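Local coordinates for Lpg0393 helical bundle domain-containing protein (Legionella pneumophila subsp. pneumophila str. Philadelphia 1, PDB 4R0G) that probably acts as a guanine-nucleotide exchange factor for the small GTPases Rab5, Rab21 and Rab22, through a VPS9-like helical domain, at residues A[43-48]-A[88-92]; A[3-9]-A[20-26]; A[93-98]-A[142-147]; A[77-82]-A[169-173]. All coordinates share one frame; numbering follows the deposited sequence.

How the contacts relate
Helix 80-101 runs through three of the four contacts. The turn leading into it, with its first residues, meets helix 155-183 in contact 4, its middle packs on helix 40-53 in contact 1, and its later turns meet helix 132-151 in contact 3. Contacts 1 and 2 have centres about 12 Å apart and touch where Ile89 CD1 lies 3.9 Å from Phe20 CZ. Contacts 1 and 3, also about 12 Å apart between centres, join through Ile48 on Pro95. Leu21 links contact 2 to contact 4, its CD1 being 3.6 Å from Leu78 CD2. Contacts 3 and 4 are the most separated, about 26 Å between centres. Contacts 1 to 3 belong to the VPS9-like region, which contact 4 connects to the helical bundle.

Contact 1 (A[43-48]-A[88-92]); sequences MVSLLI and TISIA
Leu47 reaches from helix 40-53 to helix 80-101 and covers two consecutive turns of it. Its CB sits 3.5 Å from Ala92 CB, so the side chain begins against the small methyl group. From CG, the CD2 branch then heads back toward the earlier turn, where it meets Ile89 CA at 3.6 Å and Ile89 CG1 at 3.7 Å. The CD2 methyl also passes the carbonyl oxygen Thr88 O. The Leu47 and Ile89 side chains are nearly perpendicular to each other. Ile27 of helix 23-30 also packs on this leucine. The pair belongs to the all-helical VPS9-like part of the protein, and the axes of the two segments pass 8.7 Å apart with their N-to-C directions 60° apart. The closest backbone approach falls at Val44 and Ala92, where the lack of a longer side chain on the alanine lets the helices come together. Val44 straddles this site with both methyls: CG1 rests 3.7 Å from Ala92 CA, while CG2 turns to the CG2 methyls of Ile91 and Thr88. Thr88 presents carbon here because its CG2 is anti to the backbone N (chi1 of OG1 -55°), which leaves OG1 to bond Tyr84 O in its own helix. One turn after Val44, Ile48 lays CG1 alongside Ala92 and then packs onto Pro95 and Cys96.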
# COMPACT_ATOMS: atom_id res chain seq x y z
N MET A 43 5.39 -22.69 -11.02
CA MET A 43 5.90 -22.17 -9.77
C MET A 43 5.06 -22.57 -8.56
O MET A 43 5.57 -22.71 -7.45
CB MET A 43 5.93 -20.65 -9.89
CG MET A 43 6.55 -20.00 -8.73
SD MET A 43 8.13 -20.78 -8.34
CE MET A 43 8.41 -20.01 -6.81
N VAL A 44 3.76 -22.74 -8.77
CA VAL A 44 2.86 -23.15 -7.71
C VAL A 44 3.01 -24.65 -7.54
O VAL A 44 2.91 -25.18 -6.43
CB VAL A 44 1.40 -22.78 -8.03
CG1 VAL A 44 0.41 -23.50 -7.08
CG2 VAL A 44 1.23 -21.28 -7.97
N SER A 45 3.26 -25.32 -8.66
CA SER A 45 3.49 -26.75 -8.69
C SER A 45 4.70 -27.11 -7.86
O SER A 45 4.60 -27.92 -6.95
CB SER A 45 3.64 -27.25 -10.12
OG SER A 45 2.42 -27.09 -10.80
N LEU A 46 5.83 -26.47 -8.15
CA LEU A 46 7.04 -26.69 -7.36
C LEU A 46 6.84 -26.45 -5.84
O LEU A 46 7.17 -27.32 -5.00
CB LEU A 46 8.22 -25.89 -7.93
CG LEU A 46 8.51 -26.05 -9.44
CD1 LEU A 46 9.43 -24.96 -9.93
CD2 LEU A 46 9.14 -27.39 -9.75
N LEU A 47 6.27 -25.29 -5.50
CA LEU A 47 5.88 -25.00 -4.11
C LEU A 47 5.05 -26.11 -3.48
O LEU A 47 5.27 -26.44 -2.33
CB LEU A 47 5.08 -23.72 -4.03
CG LEU A 47 5.78 -22.47 -3.56
CD1 LEU A 47 6.68 -21.96 -4.64
CD2 LEU A 47 4.72 -21.42 -3.25
N ILE A 48 4.09 -26.70 -4.19
CA ILE A 48 3.28 -27.76 -3.59
C ILE A 48 4.14 -29.00 -3.32
O ILE A 48 4.13 -29.57 -2.22
CB ILE A 48 2.09 -28.19 -4.45
CG1 ILE A 48 1.02 -27.10 -4.45
CG2 ILE A 48 1.49 -29.49 -3.88
CD1 ILE A 48 0.18 -27.14 -5.66
N THR A 88 1.28 -16.01 -4.11
CA THR A 88 1.69 -17.17 -4.85
C THR A 88 1.85 -18.37 -3.90
O THR A 88 1.65 -19.52 -4.27
CB THR A 88 3.03 -16.93 -5.51
OG1 THR A 88 2.97 -15.75 -6.31
CG2 THR A 88 3.43 -18.13 -6.40
N ILE A 89 2.22 -18.09 -2.66
CA ILE A 89 2.39 -19.16 -1.72
C ILE A 89 1.01 -19.64 -1.27
O ILE A 89 0.79 -20.83 -1.06
CB ILE A 89 3.27 -18.75 -0.53
CG1 ILE A 89 4.71 -18.53 -1.00
CG2 ILE A 89 3.23 -19.79 0.55
CD1 ILE A 89 5.64 -18.00 0.06
N SER A 90 0.05 -18.73 -1.20
CA SER A 90 -1.29 -19.12 -0.78
C SER A 90 -1.97 -19.99 -1.84
O SER A 90 -2.80 -20.85 -1.53
CB SER A 90 -2.16 -17.91 -0.36
OG SER A 90 -2.32 -17.00 -1.42
N ILE A 91 -1.58 -19.78 -3.09
CA ILE A 91 -2.18 -20.57 -4.16
C ILE A 91 -1.63 -21.99 -4.10
O ILE A 91 -2.32 -22.94 -4.50
CB ILE A 91 -1.98 -19.93 -5.54
CG1 ILE A 91 -2.66 -18.56 -5.58
CG2 ILE A 91 -2.59 -20.78 -6.60
CD1 ILE A 91 -2.37 -17.81 -6.85
N ALA A 92 -0.41 -22.14 -3.57
CA ALA A 92 0.14 -23.49 -3.36
C ALA A 92 -0.44 -24.13 -2.12
O ALA A 92 -0.50 -25.35 -2.02
CB ALA A 92 1.63 -23.44 -3.26

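Contact 2 (A[3-9]-A[20-26]); sequences SSTKEYL and FLQWPKF
Tyr8 lies with one ring face on the backbone of Trp23, whose CA stands 4.0 Å from the tyrosine ring centroid and only 8° off the ring normal. The tyrosine CB in turn sits over the five-membered ring of Trp23, 4.1 Å from its centroid, in a CH-pi contact. On its CE2 side Tyr8 meets CB and the ring of Phe26, the two ring planes inclined at 45°, and on the CE1 side it meets Gln22 CB at 3.8 Å. Tyr8, Trp23 and Phe26 thus make an aromatic cluster between the start of helix 5-14 and the first turn of helix 23-30. Farther along the indole, Leu9 CD2 covers the six-membered ring, 4.1 Å from its centroid, and Thr5 CG2 touches Trp23 CZ2 at 3.5 Å. Trp23 projects into this site because its CG is anti to the backbone N (chi1 -170°), and Trp51 of helix 40-53 adds an edge-to-face partner. Phe20 and Trp23 both also reach Ile89 of helix 80-101, so the N-terminal helices are tied to the rest of the VPS9-like fold. Farther out, Tyr8 OH is hydrogen-bonded to Leu2 N, holding the phenol end beside the chain terminus. The hydroxyls of Ser3 and Ser4 each bond Glu7 OE1, from above the carboxylate plane. The contact is made mainly of aromatic and aliphatic surfaces, while the gathered hydroxyls would be expected to favour the ionised form of Glu7 at the helix start.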
# COMPACT_ATOMS: atom_id res chain seq x y z
N SER A 3 19.64 -22.48 1.71
CA SER A 3 19.86 -23.60 0.78
C SER A 3 18.76 -24.69 0.73
O SER A 3 18.85 -25.65 -0.05
CB SER A 3 21.23 -24.22 1.02
OG SER A 3 21.38 -24.60 2.38
N SER A 4 17.74 -24.56 1.58
CA SER A 4 16.76 -25.62 1.79
C SER A 4 15.37 -25.09 2.03
O SER A 4 15.18 -24.16 2.83
CB SER A 4 17.13 -26.43 3.02
OG SER A 4 18.44 -26.12 3.42
N THR A 5 14.40 -25.71 1.38
CA THR A 5 13.02 -25.53 1.75
C THR A 5 12.82 -25.75 3.23
O THR A 5 12.04 -25.01 3.87
CB THR A 5 12.16 -26.48 0.97
OG1 THR A 5 12.23 -26.10 -0.40
CG2 THR A 5 10.73 -26.43 1.45
N LYS A 6 13.53 -26.75 3.78
CA LYS A 6 13.46 -27.01 5.22
C LYS A 6 13.88 -25.74 5.95
O LYS A 6 13.26 -25.34 6.94
CB LYS A 6 14.33 -28.21 5.64
N GLU A 7 14.93 -25.10 5.43
CA GLU A 7 15.44 -23.88 6.02
C GLU A 7 14.35 -22.81 5.99
O GLU A 7 14.01 -22.23 7.03
CB GLU A 7 16.71 -23.42 5.31
CG GLU A 7 17.98 -23.81 6.01
CD GLU A 7 19.22 -23.34 5.27
OE1 GLU A 7 19.24 -23.43 4.01
OE2 GLU A 7 20.17 -22.86 5.94
N TYR A 8 13.78 -22.58 4.80
CA TYR A 8 12.71 -21.60 4.65
C TYR A 8 11.49 -21.91 5.51
O TYR A 8 11.06 -21.06 6.30
CB TYR A 8 12.35 -21.36 3.19
CG TYR A 8 13.38 -20.52 2.48
CD1 TYR A 8 13.56 -19.20 2.80
CD2 TYR A 8 14.19 -21.06 1.48
CE1 TYR A 8 14.51 -18.43 2.16
CE2 TYR A 8 15.14 -20.30 0.83
CZ TYR A 8 15.30 -18.98 1.18
OH TYR A 8 16.25 -18.19 0.55
N LEU A 9 10.96 -23.12 5.41
CA LEU A 9 9.85 -23.51 6.28
C LEU A 9 10.19 -23.40 7.77
O LEU A 9 9.31 -23.13 8.60
CB LEU A 9 9.35 -24.90 5.94
CG LEU A 9 8.84 -24.97 4.51
CD1 LEU A 9 8.50 -26.40 4.16
CD2 LEU A 9 7.62 -24.06 4.33
N PHE A 20 10.97 -15.88 5.25
CA PHE A 20 10.17 -16.98 4.71
C PHE A 20 9.66 -16.69 3.30
O PHE A 20 9.68 -17.58 2.45
CB PHE A 20 9.01 -17.31 5.62
CG PHE A 20 7.89 -18.03 4.92
CD1 PHE A 20 8.03 -19.36 4.54
CD2 PHE A 20 6.67 -17.40 4.67
CE1 PHE A 20 7.01 -20.04 3.90
CE2 PHE A 20 5.64 -18.09 4.04
CZ PHE A 20 5.83 -19.43 3.66
N LEU A 21 9.26 -15.44 3.07
CA LEU A 21 8.77 -14.92 1.78
C LEU A 21 9.81 -14.89 0.66
O LEU A 21 9.51 -14.49 -0.47
CB LEU A 21 8.17 -13.52 1.94
CG LEU A 21 6.86 -13.42 2.76
CD1 LEU A 21 6.34 -12.02 2.79
CD2 LEU A 21 5.81 -14.33 2.18
N GLN A 22 11.05 -15.26 0.99
CA GLN A 22 12.16 -15.26 0.04
C GLN A 22 12.25 -16.62 -0.64
O GLN A 22 13.03 -16.86 -1.57
CB GLN A 22 13.45 -15.01 0.81
CG GLN A 22 14.42 -14.04 0.22
CD GLN A 22 15.44 -13.60 1.26
OE1 GLN A 22 15.37 -12.49 1.77
NE2 GLN A 22 16.39 -14.49 1.59
N TRP A 23 11.41 -17.51 -0.13
CA TRP A 23 11.32 -18.88 -0.56
C TRP A 23 11.08 -19.04 -2.06
O TRP A 23 11.81 -19.77 -2.74
CB TRP A 23 10.16 -19.54 0.19
CG TRP A 23 10.04 -21.00 0.07
CD1 TRP A 23 11.04 -21.89 -0.24
CD2 TRP A 23 8.86 -21.77 0.29
NE1 TRP A 23 10.54 -23.17 -0.23
CE2 TRP A 23 9.21 -23.13 0.09
CE3 TRP A 23 7.54 -21.45 0.63
CZ2 TRP A 23 8.28 -24.18 0.22
CZ3 TRP A 23 6.61 -22.49 0.76
CH2 TRP A 23 6.99 -23.85 0.55
N PRO A 24 10.03 -18.36 -2.59
CA PRO A 24 9.78 -18.68 -3.99
C PRO A 24 10.91 -18.18 -4.93
O PRO A 24 11.04 -18.67 -6.06
CB PRO A 24 8.41 -18.04 -4.26
CG PRO A 24 8.21 -17.05 -3.22
CD PRO A 24 9.05 -17.39 -2.06
N LYS A 25 11.74 -17.26 -4.46
CA LYS A 25 12.91 -16.83 -5.23
C LYS A 25 14.00 -17.92 -5.22
O LYS A 25 14.71 -18.11 -6.20
CB LYS A 25 13.43 -15.48 -4.71
CG LYS A 25 14.55 -14.89 -5.53
CD LYS A 25 15.40 -13.91 -4.73
CE LYS A 25 16.61 -13.44 -5.57
NZ LYS A 25 17.23 -12.16 -5.10
N PHE A 26 14.11 -18.63 -4.10
CA PHE A 26 15.04 -19.75 -3.99
C PHE A 26 14.59 -20.93 -4.86
O PHE A 26 15.36 -21.52 -5.62
CB PHE A 26 15.20 -20.16 -2.51
CG PHE A 26 15.61 -21.60 -2.29
CD1 PHE A 26 16.95 -21.98 -2.38
CD2 PHE A 26 14.66 -22.57 -1.95
CE1 PHE A 26 17.32 -23.30 -2.17
CE2 PHE A 26 15.03 -23.89 -1.73
CZ PHE A 26 16.37 -24.25 -1.84

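Contact 3 (A[93-98]-A[142-147]); sequences LFPCMV and EQDKFF
Phe94 points an edge at the face of Phe146 in an offset edge-to-face pair, the ring planes 73° apart and the centroids separated by 5.7 Å. This joins two helices of the VPS9-like fold, 80-101 and 132-151, whose segments pass 9.8 Å apart at 110°, close to perpendicular. Each ring of the pair also carries an aliphatic group on a face. Over the centre of Phe94 stands Gln143 CG, 3.5 Å from the ring centroid, and the extended glutamine chain then carries NE2 past Phe94 CD2. Over Phe146 sits Leu93 CD2, 3.8 Å from its ring centroid but shifted toward the rim. Phe146 swings into this place with CG anti to the backbone N (chi1 174°), while Ile61 of helix 58-71 packs on it from outside the two helices. Phe147 takes a smaller part, its CZ touching Phe94 CZ at the more exposed margin. One turn later in helix 80-101 and one turn earlier in helix 132-151, where the backbones are nearest, Met97 and Glu142 lie obliquely across each other. Met97 CB packs 3.6 Å from Glu142 CB, and the thioether bends so that CE reaches Phe146 CB at 4.2 Å. The glutamate chain folds at chi2 and brings its carboxylate alongside Met97, a buried position in which both oxygens are engaged. Glu142 OE2 is hydrogen-bonded to Thr101 OG1, and Glu142 OE1 receives Lys145 NZ at 3.0 Å on its syn lone pair, in a salt bridge along one side of helix 132-151.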
# COMPACT_ATOMS: atom_id res chain seq x y z
N LEU A 93 -0.86 -23.30 -1.17
CA LEU A 93 -1.30 -23.73 0.15
C LEU A 93 -2.56 -24.61 0.11
O LEU A 93 -2.68 -25.62 0.82
CB LEU A 93 -1.57 -22.50 1.01
CG LEU A 93 -2.35 -22.82 2.30
CD1 LEU A 93 -1.50 -23.66 3.22
CD2 LEU A 93 -2.81 -21.57 3.01
N PHE A 94 -3.49 -24.18 -0.72
CA PHE A 94 -4.81 -24.78 -0.75
C PHE A 94 -4.76 -26.21 -1.27
O PHE A 94 -5.34 -27.09 -0.64
CB PHE A 94 -5.82 -23.89 -1.49
CG PHE A 94 -5.93 -22.51 -0.90
CD1 PHE A 94 -6.12 -22.34 0.45
CD2 PHE A 94 -5.79 -21.39 -1.69
CE1 PHE A 94 -6.20 -21.07 0.99
CE2 PHE A 94 -5.87 -20.12 -1.14
CZ PHE A 94 -6.07 -19.98 0.19
N PRO A 95 -4.05 -26.45 -2.39
CA PRO A 95 -3.83 -27.85 -2.80
C PRO A 95 -3.22 -28.72 -1.70
O PRO A 95 -3.73 -29.82 -1.45
CB PRO A 95 -2.82 -27.73 -3.93
CG PRO A 95 -3.06 -26.40 -4.50
CD PRO A 95 -3.51 -25.50 -3.37
N CYS A 96 -2.16 -28.23 -1.05
CA CYS A 96 -1.56 -28.97 0.06
C CYS A 96 -2.61 -29.30 1.15
O CYS A 96 -2.65 -30.41 1.66
CB CYS A 96 -0.35 -28.23 0.68
SG CYS A 96 1.04 -27.92 -0.46
N MET A 97 -3.46 -28.34 1.49
CA MET A 97 -4.52 -28.59 2.48
C MET A 97 -5.44 -29.71 2.01
O MET A 97 -5.85 -30.57 2.78
CB MET A 97 -5.32 -27.33 2.79
CG MET A 97 -4.50 -26.28 3.52
SD MET A 97 -5.40 -24.76 3.90
CE MET A 97 -6.45 -25.30 5.25
N VAL A 98 -5.73 -29.70 0.71
CA VAL A 98 -6.57 -30.72 0.11
C VAL A 98 -5.87 -32.07 0.16
O VAL A 98 -6.45 -33.07 0.58
CB VAL A 98 -6.90 -30.35 -1.32
CG1 VAL A 98 -7.66 -31.50 -2.02
CG2 VAL A 98 -7.68 -29.05 -1.32
N GLU A 142 -11.17 -26.11 2.13
CA GLU A 142 -9.93 -25.77 2.80
C GLU A 142 -9.76 -24.23 2.84
O GLU A 142 -9.35 -23.67 3.86
CB GLU A 142 -8.76 -26.47 2.13
CG GLU A 142 -8.83 -27.98 2.23
CD GLU A 142 -8.67 -28.50 3.69
OE1 GLU A 142 -8.17 -27.74 4.55
OE2 GLU A 142 -9.04 -29.68 3.97
N GLN A 143 -10.12 -23.54 1.77
CA GLN A 143 -10.07 -22.09 1.79
C GLN A 143 -10.94 -21.49 2.86
O GLN A 143 -10.61 -20.47 3.45
CB GLN A 143 -10.51 -21.52 0.45
CG GLN A 143 -9.44 -21.53 -0.59
CD GLN A 143 -9.99 -21.13 -1.94
OE1 GLN A 143 -11.14 -20.66 -2.05
NE2 GLN A 143 -9.18 -21.33 -2.99
N ASP A 144 -12.10 -22.10 3.07
CA ASP A 144 -12.98 -21.64 4.12
C ASP A 144 -12.28 -21.83 5.45
O ASP A 144 -12.10 -20.87 6.18
CB ASP A 144 -14.33 -22.39 4.07
CG ASP A 144 -15.25 -21.85 2.97
OD1 ASP A 144 -15.10 -20.67 2.59
OD2 ASP A 144 -16.13 -22.61 2.51
N LYS A 145 -11.84 -23.06 5.70
CA LYS A 145 -11.15 -23.49 6.94
C LYS A 145 -9.98 -22.55 7.27
O LYS A 145 -9.69 -22.28 8.44
CB LYS A 145 -10.64 -24.94 6.80
CG LYS A 145 -10.43 -25.74 8.09
CD LYS A 145 -10.12 -27.24 7.77
CE LYS A 145 -8.66 -27.67 8.06
NZ LYS A 145 -8.10 -28.91 7.35
N PHE A 146 -9.36 -22.03 6.21
CA PHE A 146 -8.19 -21.16 6.33
C PHE A 146 -8.57 -19.74 6.69
O PHE A 146 -8.10 -19.20 7.68
CB PHE A 146 -7.39 -21.18 5.03
CG PHE A 146 -6.25 -20.22 5.00
CD1 PHE A 146 -5.13 -20.43 5.76
CD2 PHE A 146 -6.29 -19.11 4.18
CE1 PHE A 146 -4.07 -19.55 5.73
CE2 PHE A 146 -5.23 -18.23 4.14
CZ PHE A 146 -4.12 -18.45 4.92
N PHE A 147 -9.38 -19.11 5.86
CA PHE A 147 -9.74 -17.72 6.07
C PHE A 147 -10.38 -17.48 7.44
O PHE A 147 -10.21 -16.41 8.03
CB PHE A 147 -10.60 -17.23 4.93
CG PHE A 147 -9.84 -17.03 3.65
CD1 PHE A 147 -8.62 -16.35 3.67
CD2 PHE A 147 -10.31 -17.54 2.45
CE1 PHE A 147 -7.87 -16.14 2.47
CE2 PHE A 147 -9.58 -17.35 1.25
CZ PHE A 147 -8.35 -16.65 1.27

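Contact 4 (A[77-82]-A[169-173]); sequences PLREGL and TYLKY
Tyr173 drives its hydroxyl into the turn before helix 80-101, and this is where the contact is tightest. Arg79 N donates to Tyr173 OH at 2.7 Å with an angle of 158°, and the same hydroxyl gives its proton to Pro77 O, an oxygen whose position is less certain. Above the ring, Arg79 CG lies 4.0 Å from the Tyr173 centroid, and the chain then bends at chi3 to lay its guanidinium flat on the same tyrosine, centres 4.5 Å apart and planes at 26°. Ser75 O and Tyr166 OH bond NH1 and NH2 and so fix the rotation of the group. Leu82 CD1 packs against Thr169 OG1 at 3.4 Å, and the packing slackens beyond it at Lys172 CD, 4.0 Å from the same methyl, where Leu82 and Lys172 are both partly exposed. Arg79 also faces the second subunit: its NE makes a weak bond to Glu74 O of that subunit, and its guanidinium lies close to that of Arg79 of the second subunit. Contact 4 thus connects the VPS9-like region to the long helix 155-183 beside the subunit interface. Stacking on the electron-rich phenol and bonding to neutral oxygens probably offset part of the cost of bringing these two like charges together.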
# COMPACT_ATOMS: atom_id res chain seq x y z
N PRO A 77 1.69 -3.65 5.03
CA PRO A 77 3.15 -3.79 5.13
C PRO A 77 3.74 -4.58 3.96
O PRO A 77 4.92 -4.47 3.68
CB PRO A 77 3.35 -4.52 6.46
CG PRO A 77 2.06 -5.36 6.59
CD PRO A 77 0.98 -4.48 6.02
N LEU A 78 2.93 -5.37 3.26
CA LEU A 78 3.52 -6.18 2.19
C LEU A 78 2.98 -5.78 0.85
O LEU A 78 1.87 -6.16 0.50
CB LEU A 78 3.24 -7.67 2.45
CG LEU A 78 3.72 -8.28 3.77
CD1 LEU A 78 2.81 -9.42 4.18
CD2 LEU A 78 5.17 -8.76 3.70
N ARG A 79 3.77 -5.06 0.06
CA ARG A 79 3.31 -4.56 -1.23
C ARG A 79 4.13 -5.24 -2.29
O ARG A 79 5.07 -5.95 -1.97
CB ARG A 79 3.51 -3.03 -1.30
CG ARG A 79 3.02 -2.22 -0.07
CD ARG A 79 2.88 -0.71 -0.39
NE ARG A 79 3.27 0.23 0.68
CZ ARG A 79 2.77 0.23 1.91
NH1 ARG A 79 1.86 -0.66 2.23
NH2 ARG A 79 3.18 1.11 2.82
N GLU A 80 3.80 -5.00 -3.57
CA GLU A 80 4.62 -5.48 -4.69
C GLU A 80 5.08 -6.95 -4.64
O GLU A 80 4.28 -7.88 -4.44
CB GLU A 80 5.84 -4.57 -4.89
CG GLU A 80 5.50 -3.14 -5.32
CD GLU A 80 4.98 -3.05 -6.76
OE1 GLU A 80 3.89 -3.59 -7.06
OE2 GLU A 80 5.69 -2.45 -7.60
N GLY A 81 6.38 -7.15 -4.81
CA GLY A 81 6.96 -8.48 -4.89
C GLY A 81 6.80 -9.26 -3.61
O GLY A 81 6.61 -10.47 -3.67
N LEU A 82 6.87 -8.58 -2.47
CA LEU A 82 6.63 -9.22 -1.17
C LEU A 82 5.22 -9.74 -1.15
O LEU A 82 4.94 -10.79 -0.59
CB LEU A 82 6.85 -8.25 -0.02
CG LEU A 82 8.34 -8.07 0.28
CD1 LEU A 82 8.61 -6.85 1.10
CD2 LEU A 82 8.82 -9.31 1.01
N THR A 169 10.14 -3.05 6.06
CA THR A 169 9.47 -2.90 4.80
C THR A 169 9.17 -1.44 4.50
O THR A 169 9.25 -0.99 3.36
CB THR A 169 8.25 -3.83 4.79
OG1 THR A 169 8.17 -4.47 3.52
CG2 THR A 169 6.99 -3.08 5.10
N TYR A 170 8.87 -0.67 5.54
CA TYR A 170 8.57 0.75 5.38
C TYR A 170 9.76 1.48 4.75
O TYR A 170 9.58 2.29 3.85
CB TYR A 170 8.21 1.36 6.74
CG TYR A 170 7.92 2.83 6.67
CD1 TYR A 170 6.74 3.30 6.10
CD2 TYR A 170 8.82 3.76 7.18
CE1 TYR A 170 6.47 4.66 6.04
CE2 TYR A 170 8.56 5.12 7.12
CZ TYR A 170 7.39 5.57 6.55
OH TYR A 170 7.14 6.93 6.50
N LEU A 171 10.96 1.17 5.25
CA LEU A 171 12.22 1.62 4.64
C LEU A 171 12.33 1.25 3.18
O LEU A 171 12.81 2.05 2.40
CB LEU A 171 13.43 1.03 5.33
CG LEU A 171 13.98 1.77 6.55
CD1 LEU A 171 15.33 1.21 6.88
CD2 LEU A 171 14.07 3.28 6.28
N LYS A 172 11.89 0.04 2.84
CA LYS A 172 12.03 -0.47 1.48
C LYS A 172 11.28 0.42 0.49
O LYS A 172 11.87 0.91 -0.48
CB LYS A 172 11.58 -1.94 1.39
CG LYS A 172 11.47 -2.54 -0.03
CD LYS A 172 11.31 -4.09 0.02
CE LYS A 172 11.52 -4.82 -1.34
NZ LYS A 172 10.34 -4.77 -2.27
N TYR A 173 10.01 0.68 0.78
CA TYR A 173 9.16 1.46 -0.14
C TYR A 173 9.57 2.92 -0.20
O TYR A 173 9.52 3.54 -1.27
CB TYR A 173 7.69 1.34 0.26
CG TYR A 173 7.23 -0.07 0.45
CD1 TYR A 173 7.40 -1.01 -0.55
CD2 TYR A 173 6.66 -0.47 1.64
CE1 TYR A 173 6.99 -2.33 -0.38
CE2 TYR A 173 6.25 -1.77 1.83
CZ TYR A 173 6.41 -2.70 0.83
OH TYR A 173 6.00 -4.00 1.03